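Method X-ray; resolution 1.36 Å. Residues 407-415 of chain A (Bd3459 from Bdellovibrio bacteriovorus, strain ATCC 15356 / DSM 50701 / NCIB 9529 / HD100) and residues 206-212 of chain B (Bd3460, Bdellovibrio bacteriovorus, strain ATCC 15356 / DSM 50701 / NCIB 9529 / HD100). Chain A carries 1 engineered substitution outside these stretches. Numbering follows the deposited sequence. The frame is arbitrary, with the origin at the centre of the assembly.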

# COMPACT_ATOMS: atom_id res chain seq x y z
N SER A 407 8.53 8.02 -15.80
CA SER A 407 7.90 8.37 -17.07
C SER A 407 8.96 8.65 -18.13
O SER A 407 8.82 8.23 -19.30
CB SER A 407 6.98 9.57 -16.89
OG SER A 407 5.95 9.27 -15.99
N GLN A 408 10.03 9.32 -17.74
CA GLN A 408 11.15 9.61 -18.66
C GLN A 408 11.76 8.30 -19.15
O GLN A 408 12.06 8.17 -20.36
CB GLN A 408 12.20 10.48 -17.96
CG GLN A 408 13.34 10.96 -18.86
CD GLN A 408 12.85 11.83 -20.02
OE1 GLN A 408 11.98 12.68 -19.87
NE2 GLN A 408 13.42 11.60 -21.18
N LEU A 409 11.96 7.35 -18.24
CA LEU A 409 12.49 6.04 -18.62
C LEU A 409 11.61 5.34 -19.67
O LEU A 409 12.10 4.76 -20.65
CB LEU A 409 12.70 5.16 -17.38
CG LEU A 409 13.17 3.73 -17.63
CD1 LEU A 409 14.56 3.69 -18.26
CD2 LEU A 409 13.18 2.95 -16.32
N ILE A 410 10.31 5.43 -19.47
CA ILE A 410 9.37 4.88 -20.44
C ILE A 410 9.46 5.61 -21.80
O ILE A 410 9.50 4.94 -22.85
CB ILE A 410 7.91 4.93 -19.87
CG1 ILE A 410 7.76 3.93 -18.73
CG2 ILE A 410 6.90 4.62 -20.97
CD1 ILE A 410 6.51 4.13 -17.91
N ASN A 411 9.51 6.94 -21.77
CA ASN A 411 9.64 7.78 -22.97
C ASN A 411 10.83 7.33 -23.80
O ASN A 411 10.75 7.23 -25.04
CB ASN A 411 9.91 9.28 -22.63
CG ASN A 411 8.70 10.03 -22.08
OD1 ASN A 411 7.55 9.59 -22.17
ND2 ASN A 411 8.98 11.23 -21.49
N GLN A 412 11.94 7.07 -23.11
CA GLN A 412 13.20 6.72 -23.77
C GLN A 412 13.26 5.29 -24.28
O GLN A 412 14.20 4.92 -24.99
CB GLN A 412 14.37 6.99 -22.83
CG GLN A 412 14.53 8.48 -22.61
CD GLN A 412 15.54 8.82 -21.55
OE1 GLN A 412 15.87 7.99 -20.70
NE2 GLN A 412 16.04 10.03 -21.60
N ASN A 413 12.20 4.52 -24.00
CA ASN A 413 12.07 3.15 -24.53
C ASN A 413 10.82 2.99 -25.41
O ASN A 413 10.20 1.91 -25.44
CB ASN A 413 12.08 2.19 -23.33
CG ASN A 413 13.47 2.00 -22.80
OD1 ASN A 413 14.23 1.23 -23.36
ND2 ASN A 413 13.83 2.74 -21.76
N GLY A 414 10.46 4.08 -26.11
CA GLY A 414 9.35 4.10 -27.08
C GLY A 414 7.95 4.23 -26.59
O GLY A 414 7.00 4.05 -27.37
N GLY A 415 7.80 4.62 -25.32
CA GLY A 415 6.50 4.81 -24.71
C GLY A 415 5.96 3.54 -24.11
O GLY A 415 6.57 2.46 -24.23
N GLU B 206 11.62 17.83 -26.07
CA GLU B 206 12.77 17.84 -25.17
C GLU B 206 12.79 16.64 -24.21
O GLU B 206 13.87 16.11 -23.92
CB GLU B 206 12.78 19.17 -24.41
CG GLU B 206 13.92 19.34 -23.43
CD GLU B 206 13.86 20.64 -22.66
OE1 GLU B 206 12.80 20.95 -22.12
OE2 GLU B 206 14.86 21.38 -22.57
N ALA B 207 11.63 16.19 -23.75
CA ALA B 207 11.50 15.03 -22.86
C ALA B 207 11.45 13.69 -23.63
O ALA B 207 11.24 12.63 -23.01
CB ALA B 207 10.25 15.18 -22.02
N SER B 208 11.59 13.73 -24.96
CA SER B 208 11.61 12.53 -25.81
C SER B 208 10.29 11.75 -25.72
O SER B 208 10.28 10.54 -25.83
CB SER B 208 12.82 11.65 -25.51
OG SER B 208 14.04 12.38 -25.70
N ASN B 209 9.19 12.48 -25.54
CA ASN B 209 7.87 11.87 -25.56
C ASN B 209 7.34 11.89 -26.95
O ASN B 209 6.74 12.87 -27.37
CB ASN B 209 6.92 12.58 -24.60
CG ASN B 209 5.68 11.77 -24.31
OD1 ASN B 209 5.14 11.07 -25.19
ND2 ASN B 209 5.15 11.92 -23.10
N GLN B 210 7.67 10.85 -27.71
CA GLN B 210 7.30 10.81 -29.12
C GLN B 210 5.79 10.90 -29.30
O GLN B 210 5.32 11.63 -30.17
CB GLN B 210 7.79 9.49 -29.77
CG GLN B 210 9.26 9.44 -30.11
CD GLN B 210 9.66 10.26 -31.34
OE1 GLN B 210 10.80 10.71 -31.41
NE2 GLN B 210 8.76 10.42 -32.32
N ASP B 211 5.03 10.20 -28.46
CA ASP B 211 3.58 10.15 -28.69
C ASP B 211 2.89 11.48 -28.42
O ASP B 211 2.01 11.86 -29.18
CB ASP B 211 2.93 9.05 -27.86
CG ASP B 211 3.37 7.66 -28.26
OD1 ASP B 211 3.66 7.45 -29.44
OD2 ASP B 211 3.43 6.78 -27.37
N THR B 212 3.24 12.18 -27.34
CA THR B 212 2.64 13.48 -27.11
C THR B 212 3.16 14.55 -28.08
O THR B 212 2.40 15.43 -28.47
CB THR B 212 2.84 14.00 -25.68
OG1 THR B 212 4.24 14.08 -25.43
CG2 THR B 212 2.12 13.12 -24.64
O HOH W 1 14.83 13.52 -23.31
O HOH W 2 8.64 7.97 -26.95

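The contact joins the end of a helix in Bd3459 to a helix end and the start of the next helix in Bd3460, and it is small: the two stretches bury 281 Å² between them, both sides summed. Three residues carry most of it, N411(A), A207(B) and S208(B), and the design centres on one backbone carbonyl.

That carbonyl belongs to A207(B). The chain leaves its helix here, with S208(B) at positive phi in a Schellman motif, and the oxygen of A207(B) is left facing the other protein. Two side-chain amides from chain A reach it. Q408(A) NE2 donates to A207(B) O at 3.0 Å, with an N-H...acceptor angle of 137°, and N411(A) ND2 approaches the same A207(B) O at 3.1 Å, a weak bond at 130°. The donors lie three positions apart, so they fall on nearly the same side of the chain A helix. They arrive differently. N411(A) points its CA-to-CB bond toward the partner and needs only a short side chain, in the m rotamer. Q408(A) sets out sideways and turns at chi2 (p, 61°), which brings its end nearer.

Neither bond is straight, and Q408(A) OE1 also sits 3.2 Å from A207(B) O, two acceptors with no hydrogen bond between them. The same OE1 also packs against the methyl of A207(B), 3.7 Å from its CB. A207(B) is buried, with 44 Å² covered by the chain A stretch.

N411(A), with 69 Å² covered, is the largest single contributor. Its ND2 is also satisfied elsewhere in the structure, while its OD1 lies 3.5 Å from N209(B) ND2 at an angle too poor for a hydrogen bond. N209(B) has its own task: its OD1 accepts from T212(B) N at 3.1 Å and 173°, capping the helix that starts at Q210(B). The ND2 that approaches N411(A) is hydrogen-bonded elsewhere in the structure, so the pair is a close approach without a bond.

S208(B) covers nearly as much as A207(B), 43 Å², yet makes no direct hydrogen bond to chain A. Its carbonyl oxygen stands 3.4 Å from N411(A) O, again two acceptors, and water does the joining nearby. Water 2 lies 2.9 Å from N411(A) O, placed to donate to it, and accepts from Q210(B) N at 3.1 Å, linking the ends of two helices. Water 1 lies 2.8 Å from S208(B) OG, donates to E206(B) O at 2.8 Å, and accepts weakly from Q408(A) NE2 at 3.2 Å.

Beyond N411(A), a type I turn running to G414(A) takes the chain onward. At G415(A), the backbone angles by themselves call for glycine; an ideal CB would also lie only 3.0 Å from D211(B) OD2. The rule to read here is economical: offer a helix-end carbonyl, meet it with amides one turn apart, and let waters link polar groups beside it.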